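Local coordinates for XisI protein-like (PDB 2NLV), which belongs to the XisI family and probably acts, as XisI does with XisF and XisH, in site-specific recombination of nitrogen-fixation genes in cyanobacteria, at the interface of chains A and B. Coordinates in Å, arbitrary orientation; residue numbers count along the deposited sequence, not the author numbering. Chains: chain A/B, XisI protein-like.

Contact 1: the interface of chains A and B. Residues chain A 32, 34, 43, 45, 56; chain B 43, 58, 61.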
# COMPACT_ATOMS: atom_id res chain seq x y z
N GLN A 32 4.90 2.23 -8.20
CA GLN A 32 3.53 1.85 -8.03
C GLN A 32 2.72 2.96 -7.41
O GLN A 32 3.05 3.45 -6.32
CB GLN A 32 3.39 0.59 -7.17
CG GLN A 32 4.12 -0.62 -7.71
CD GLN A 32 3.66 -1.92 -7.09
OE1 GLN A 32 2.86 -1.93 -6.15
NE2 GLN A 32 4.14 -3.04 -7.65
N ILE A 34 -0.74 3.28 -5.84
CA ILE A 34 -1.72 2.39 -5.25
C ILE A 34 -2.83 3.28 -4.72
O ILE A 34 -2.70 3.86 -3.62
CB ILE A 34 -1.13 1.50 -4.14
CG1 ILE A 34 0.07 0.71 -4.66
CG2 ILE A 34 -2.21 0.56 -3.60
CD1 ILE A 34 0.72 -0.20 -3.75
N GLN A 43 -1.05 5.22 -1.85
CA GLN A 43 0.38 5.03 -1.66
C GLN A 43 1.17 5.29 -2.94
O GLN A 43 0.69 5.05 -4.05
CB GLN A 43 0.72 3.58 -1.22
CG GLN A 43 0.06 3.11 0.05
CD GLN A 43 0.55 1.74 0.53
OE1 GLN A 43 0.06 1.22 1.54
NE2 GLN A 43 1.53 1.16 -0.17
N MSE A 45 4.71 3.58 -3.93
CA MSE A 45 5.76 2.59 -3.59
C MSE A 45 6.79 2.39 -4.68
O MSE A 45 6.55 2.65 -5.88
CB MSE A 45 5.20 1.20 -3.30
CG MSE A 45 4.29 1.09 -2.10
SE MSE A 45 4.11 -0.75 -1.61
CE MSE A 45 5.91 -1.00 -0.93
N TYR A 56 11.53 -2.69 -1.78
CA TYR A 56 10.12 -2.76 -1.44
C TYR A 56 9.87 -1.70 -0.39
O TYR A 56 10.07 -1.92 0.81
CB TYR A 56 9.73 -4.20 -0.94
CG TYR A 56 8.26 -4.32 -0.73
CD1 TYR A 56 7.39 -4.58 -1.79
CD2 TYR A 56 7.70 -4.21 0.53
CE1 TYR A 56 6.05 -4.57 -1.61
CE2 TYR A 56 6.32 -4.21 0.70
CZ TYR A 56 5.51 -4.37 -0.35
OH TYR A 56 4.15 -4.32 -0.17
N GLN B 43 -3.26 -5.11 -1.18
CA GLN B 43 -2.44 -5.21 0.02
C GLN B 43 -3.27 -5.41 1.28
O GLN B 43 -4.42 -4.96 1.38
CB GLN B 43 -1.65 -3.92 0.23
CG GLN B 43 -0.64 -3.57 -0.84
CD GLN B 43 -0.12 -2.22 -0.65
OE1 GLN B 43 1.13 -2.02 -0.47
NE2 GLN B 43 -0.98 -1.24 -0.70
N CYS B 58 3.38 -3.76 5.35
CA CYS B 58 2.52 -4.52 4.48
C CYS B 58 2.77 -5.98 4.73
O CYS B 58 3.88 -6.46 4.60
CB CYS B 58 2.74 -4.17 3.01
SG CYS B 58 1.78 -5.17 1.88
N HIS B 61 1.22 -8.52 -0.14
CA HIS B 61 0.98 -7.70 -1.31
C HIS B 61 0.90 -8.58 -2.54
O HIS B 61 1.86 -9.34 -2.79
CB HIS B 61 2.15 -6.71 -1.43
CG HIS B 61 2.07 -5.69 -2.55
ND1 HIS B 61 2.67 -4.46 -2.42
CD2 HIS B 61 1.58 -5.73 -3.83
CE1 HIS B 61 2.52 -3.77 -3.54
NE2 HIS B 61 1.87 -4.51 -4.42
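A:Tyr56 and B:His61 illustrate how a contact between strands of two chains can be pinned by a short polar bond inside close packing. The phenol OH of A:Tyr56 lies 2.7 Å from ND1 of the B:His61 imidazole, a hydrogen bond whose direction is not settled. The oxygen comes in the imidazole plane, at the ring edge, while the two rings stand edge to face with planes 70° apart. With CG of A:Tyr56 anti to its backbone nitrogen (chi1 -173°), the ring extends toward chain B, one face covered, from within its own chain, by the methyl CE of selenomethionine A:Met45. The selenium of that residue meets the imidazole edge, 3.9 Å from CE1 of B:His61, and OE1 of A:Gln32 approaches the same edge. CG of B:Gln43 lies over one imidazole face, so the ring is bounded on several sides. Were B:His61 an alanine, the A:Tyr56 hydroxyl would probably lose its imidazole partner and a gap would open beside A:Met45.

The polar fit is looser between the amides of A:Gln43, which hides only 3 Å² here, and B:Gln43: their planes are 64° apart, and the bond from NE2 of A:Gln43 to OE1 of B:Gln43 is weak. CD1 of A:Ile34 rests on the B:Gln43 amide at 3.8 Å from CD. Back at the phenol, SG of B:Cys58 adds a weak hydrogen bond to OH of A:Tyr56, at 3.3 Å.

Contact 2: the interface of chains A and B. Residues chain A 34-36, 43; chain B 34-36, 41, 43.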
# COMPACT_ATOMS: atom_id res chain seq x y z
N ILE A 34 -0.74 3.28 -5.84
CA ILE A 34 -1.72 2.39 -5.25
C ILE A 34 -2.83 3.28 -4.72
O ILE A 34 -2.70 3.86 -3.62
CB ILE A 34 -1.13 1.50 -4.14
CG1 ILE A 34 0.07 0.71 -4.66
CG2 ILE A 34 -2.21 0.56 -3.60
CD1 ILE A 34 0.72 -0.20 -3.75
N LEU A 35 -3.91 3.37 -5.47
CA LEU A 35 -4.97 4.30 -5.16
C LEU A 35 -6.26 3.52 -5.00
O LEU A 35 -6.85 3.05 -5.97
CB LEU A 35 -5.11 5.41 -6.23
CG LEU A 35 -3.80 6.08 -6.72
CD1 LEU A 35 -3.98 6.95 -7.92
CD2 LEU A 35 -3.10 6.83 -5.55
N ASP A 36 -6.69 3.34 -3.76
CA ASP A 36 -7.99 2.75 -3.43
C ASP A 36 -8.95 3.83 -2.99
O ASP A 36 -8.89 4.32 -1.88
CB ASP A 36 -7.76 1.68 -2.39
CG ASP A 36 -9.02 1.04 -1.92
OD1 ASP A 36 -10.15 1.48 -2.29
OD2 ASP A 36 -8.85 0.01 -1.26
N GLN A 43 -1.05 5.22 -1.85
CA GLN A 43 0.38 5.03 -1.66
C GLN A 43 1.17 5.29 -2.94
O GLN A 43 0.69 5.05 -4.05
CB GLN A 43 0.72 3.58 -1.22
CG GLN A 43 0.06 3.11 0.05
CD GLN A 43 0.55 1.74 0.53
OE1 GLN A 43 0.06 1.22 1.54
NE2 GLN A 43 1.53 1.16 -0.17
N ILE B 34 -6.33 -2.85 1.05
CA ILE B 34 -6.11 -1.86 -0.01
C ILE B 34 -6.29 -2.61 -1.32
O ILE B 34 -5.53 -3.51 -1.67
CB ILE B 34 -4.71 -1.25 0.11
CG1 ILE B 34 -4.47 -0.65 1.52
CG2 ILE B 34 -4.54 -0.19 -0.99
CD1 ILE B 34 -3.15 0.07 1.70
N LEU B 35 -7.31 -2.21 -2.05
CA LEU B 35 -7.64 -2.87 -3.30
C LEU B 35 -7.68 -1.81 -4.41
O LEU B 35 -8.66 -1.06 -4.52
CB LEU B 35 -8.99 -3.58 -3.18
CG LEU B 35 -9.19 -4.46 -1.91
CD1 LEU B 35 -10.63 -4.95 -1.83
CD2 LEU B 35 -8.18 -5.62 -1.88
N ASP B 36 -6.67 -1.75 -5.23
CA ASP B 36 -6.64 -0.84 -6.38
C ASP B 36 -6.88 -1.69 -7.61
O ASP B 36 -6.01 -2.41 -8.09
CB ASP B 36 -5.27 -0.13 -6.44
CG ASP B 36 -5.11 0.75 -7.65
OD1 ASP B 36 -5.89 0.64 -8.63
OD2 ASP B 36 -4.20 1.58 -7.61
N HIS B 41 -3.17 -3.50 -7.76
CA HIS B 41 -2.29 -3.61 -6.57
C HIS B 41 -3.20 -3.87 -5.38
O HIS B 41 -4.19 -3.16 -5.18
CB HIS B 41 -1.54 -2.30 -6.34
CG HIS B 41 -0.76 -1.82 -7.51
ND1 HIS B 41 0.23 -2.57 -8.09
CD2 HIS B 41 -0.76 -0.63 -8.16
CE1 HIS B 41 0.81 -1.85 -9.05
NE2 HIS B 41 0.23 -0.67 -9.09
N GLN B 43 -3.26 -5.11 -1.18
CA GLN B 43 -2.44 -5.21 0.02
C GLN B 43 -3.27 -5.41 1.28
O GLN B 43 -4.42 -4.96 1.38
CB GLN B 43 -1.65 -3.92 0.23
CG GLN B 43 -0.64 -3.57 -0.84
CD GLN B 43 -0.12 -2.22 -0.65
OE1 GLN B 43 1.13 -2.02 -0.47
NE2 GLN B 43 -0.98 -1.24 -0.70
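A:Ile34 and B:Ile34 meet through their CG2 methyls, 3.6 Å apart, the two side chains crossing at about a right angle near the two-fold axis relating the chains. Beyond CB, the A:Ile34 side chain divides its work between two branches. CG2, anti to the backbone nitrogen while CG1 lies beside it (chi1 -55°), takes the isoleucine pairing and also borders the B:Gln43 amide and CB of B:His41. CG1 runs past B:His41, 3.8 Å from its CB and equally near the ring carbon CD2, and the tip CD1 ends against the amide of B:Gln43. In the other chain, CD1 of B:Ile34 reaches OE1 of A:Gln43.

This apolar crossing is flanked by a reciprocal pair of hydrogen bonds. The backbone N of A:Leu35 donates to the carboxylate OD2 of B:Asp36 at 2.8 Å, and N of B:Leu35 donates to OD2 of A:Asp36 at the same length. Both are nearly straight at the hydrogen, yet each oxygen is met from above the carboxylate plane, tilted well out of it. Each aspartate thus accepts a backbone N-H of the opposite strand. The site lies at the end of strand 29-36 of both chains, with the start of the neighbouring strand 41-47 beside it.

Contact 3: the interface of chains A and B. Residues chain A 30, 32, 47, 49, 54, 56; chain B 72, 97-98.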
# COMPACT_ATOMS: atom_id res chain seq x y z
N GLU A 30 9.87 -0.74 -10.23
CA GLU A 30 8.61 -0.16 -10.59
C GLU A 30 8.29 1.00 -9.64
O GLU A 30 8.72 1.01 -8.46
CB GLU A 30 7.49 -1.19 -10.48
CG GLU A 30 7.63 -2.35 -11.47
CD GLU A 30 6.54 -3.39 -11.29
OE1 GLU A 30 6.00 -3.54 -10.15
OE2 GLU A 30 6.22 -4.04 -12.31
N GLN A 32 4.90 2.23 -8.20
CA GLN A 32 3.53 1.85 -8.03
C GLN A 32 2.72 2.96 -7.41
O GLN A 32 3.05 3.45 -6.32
CB GLN A 32 3.39 0.59 -7.17
CG GLN A 32 4.12 -0.62 -7.71
CD GLN A 32 3.66 -1.92 -7.09
OE1 GLN A 32 2.86 -1.93 -6.15
NE2 GLN A 32 4.14 -3.04 -7.65
N VAL A 47 8.97 -0.86 -6.05
CA VAL A 47 8.96 -2.29 -5.93
C VAL A 47 9.84 -2.92 -7.01
O VAL A 47 9.60 -2.73 -8.20
CB VAL A 47 7.54 -2.89 -6.04
CG1 VAL A 47 7.56 -4.41 -5.95
CG2 VAL A 47 6.60 -2.33 -4.94
N TRP A 49 14.07 -4.83 -7.78
CA TRP A 49 15.34 -5.41 -7.46
C TRP A 49 16.44 -4.47 -7.91
O TRP A 49 16.36 -3.86 -8.99
CB TRP A 49 15.48 -6.80 -8.09
CG TRP A 49 14.54 -7.73 -7.52
CD1 TRP A 49 13.23 -7.94 -7.93
CD2 TRP A 49 14.73 -8.54 -6.37
NE1 TRP A 49 12.63 -8.82 -7.11
CE2 TRP A 49 13.49 -9.21 -6.13
CE3 TRP A 49 15.81 -8.79 -5.53
CZ2 TRP A 49 13.34 -10.11 -5.11
CZ3 TRP A 49 15.64 -9.67 -4.51
CH2 TRP A 49 14.39 -10.32 -4.31
N ARG A 54 16.38 -6.66 -2.60
CA ARG A 54 14.98 -6.40 -2.77
C ARG A 54 14.66 -4.95 -2.45
O ARG A 54 14.99 -4.46 -1.40
CB ARG A 54 14.16 -7.29 -1.80
CG ARG A 54 12.64 -7.01 -1.80
CD ARG A 54 12.06 -7.11 -3.17
NE ARG A 54 10.62 -7.25 -3.21
CZ ARG A 54 9.91 -7.27 -4.32
NH1 ARG A 54 10.47 -6.92 -5.46
NH2 ARG A 54 8.62 -7.55 -4.29
N TYR A 56 11.53 -2.69 -1.78
CA TYR A 56 10.12 -2.76 -1.44
C TYR A 56 9.87 -1.70 -0.39
O TYR A 56 10.07 -1.92 0.81
CB TYR A 56 9.73 -4.20 -0.94
CG TYR A 56 8.26 -4.32 -0.73
CD1 TYR A 56 7.39 -4.58 -1.79
CD2 TYR A 56 7.70 -4.21 0.53
CE1 TYR A 56 6.05 -4.57 -1.61
CE2 TYR A 56 6.32 -4.21 0.70
CZ TYR A 56 5.51 -4.37 -0.35
OH TYR A 56 4.15 -4.32 -0.17
N GLN B 72 4.35 -10.08 -3.94
CA GLN B 72 5.42 -9.12 -3.73
C GLN B 72 5.91 -9.04 -2.30
O GLN B 72 7.02 -8.54 -2.06
CB GLN B 72 4.94 -7.74 -4.17
CG GLN B 72 4.46 -7.60 -5.60
CD GLN B 72 5.57 -7.57 -6.64
OE1 GLN B 72 6.69 -8.07 -6.42
NE2 GLN B 72 5.19 -7.08 -7.87
N GLY B 97 7.42 -12.38 -7.05
CA GLY B 97 8.13 -11.11 -7.11
C GLY B 97 9.09 -10.87 -5.98
O GLY B 97 10.09 -10.18 -6.15
N LEU B 98 8.78 -11.46 -4.83
CA LEU B 98 9.60 -11.35 -3.66
C LEU B 98 10.84 -12.25 -3.71
O LEU B 98 11.60 -12.22 -2.79
CB LEU B 98 8.76 -11.62 -2.41
CG LEU B 98 8.26 -13.03 -2.08
CD1 LEU B 98 7.33 -12.97 -0.82
CD2 LEU B 98 7.65 -13.86 -3.19
O HOH W 1 9.40 -8.07 -0.75
O HOH W 2 8.92 -7.21 -7.89
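A:Val47 and B:Gln72 form the small apolar centre: the CG1 methyl of the valine lies 3.8 Å from CD of the glutamine, the two side chains meeting at a slant. The glutamine chain folds at chi2 (-76°), which brings its amide back toward the valine and turns OE1 to the arginine beside it.

Around this core A:Arg54 supplies the main polar grip. One nitrogen, NH2, donates both to the backbone O of B:Gln72 and to its side-chain OE1, each 2.9 Å from NH2. The backbone oxygen is met in its carbonyl plane, on a lone pair, whereas OE1 is met from above its carbonyl plane; both acceptors lie close to the guanidinium plane. Two waters extend the grip, water 1 joining NE of A:Arg54 to O of B:Gln72 and water 2 joining NH1 to OE1. This set of bonds is likely to hold the guanidinium in its orientation, and O of B:Gly97 lies over one of its faces.

Farther out, A:Trp49 has CD of A:Arg54 over one indole face, toward the rim, so the indole may also steady the arginine chain. At CZ2 the indole runs along the backbone of B:Leu98, 3.6 Å from its carbonyl carbon C. The indole NE1 donates to O of B:Gly97 at 3.0 Å, in the ring plane and nearly along the C=O axis (168°), though bent at the hydrogen (143°).

Contact 1 lies between the other two: the centre of its C-alpha atoms is about 7 Å from that of contact 2 and about 9 Å from that of contact 3, while contacts 2 and 3 are about 15 Å apart. Contacts 1 and 2 share A:Ile34, A:Gln43 and B:Gln43; contacts 1 and 3 share A:Gln32 and A:Tyr56. Strands 29-36 and 41-47 of chain A run through all three, forming a strip leading away from the two-fold axis. Symmetry gives contacts 1 and 3 a twin on the other side, while contact 2 straddles the axis, consistent with a dimer, which the structure alone does not establish.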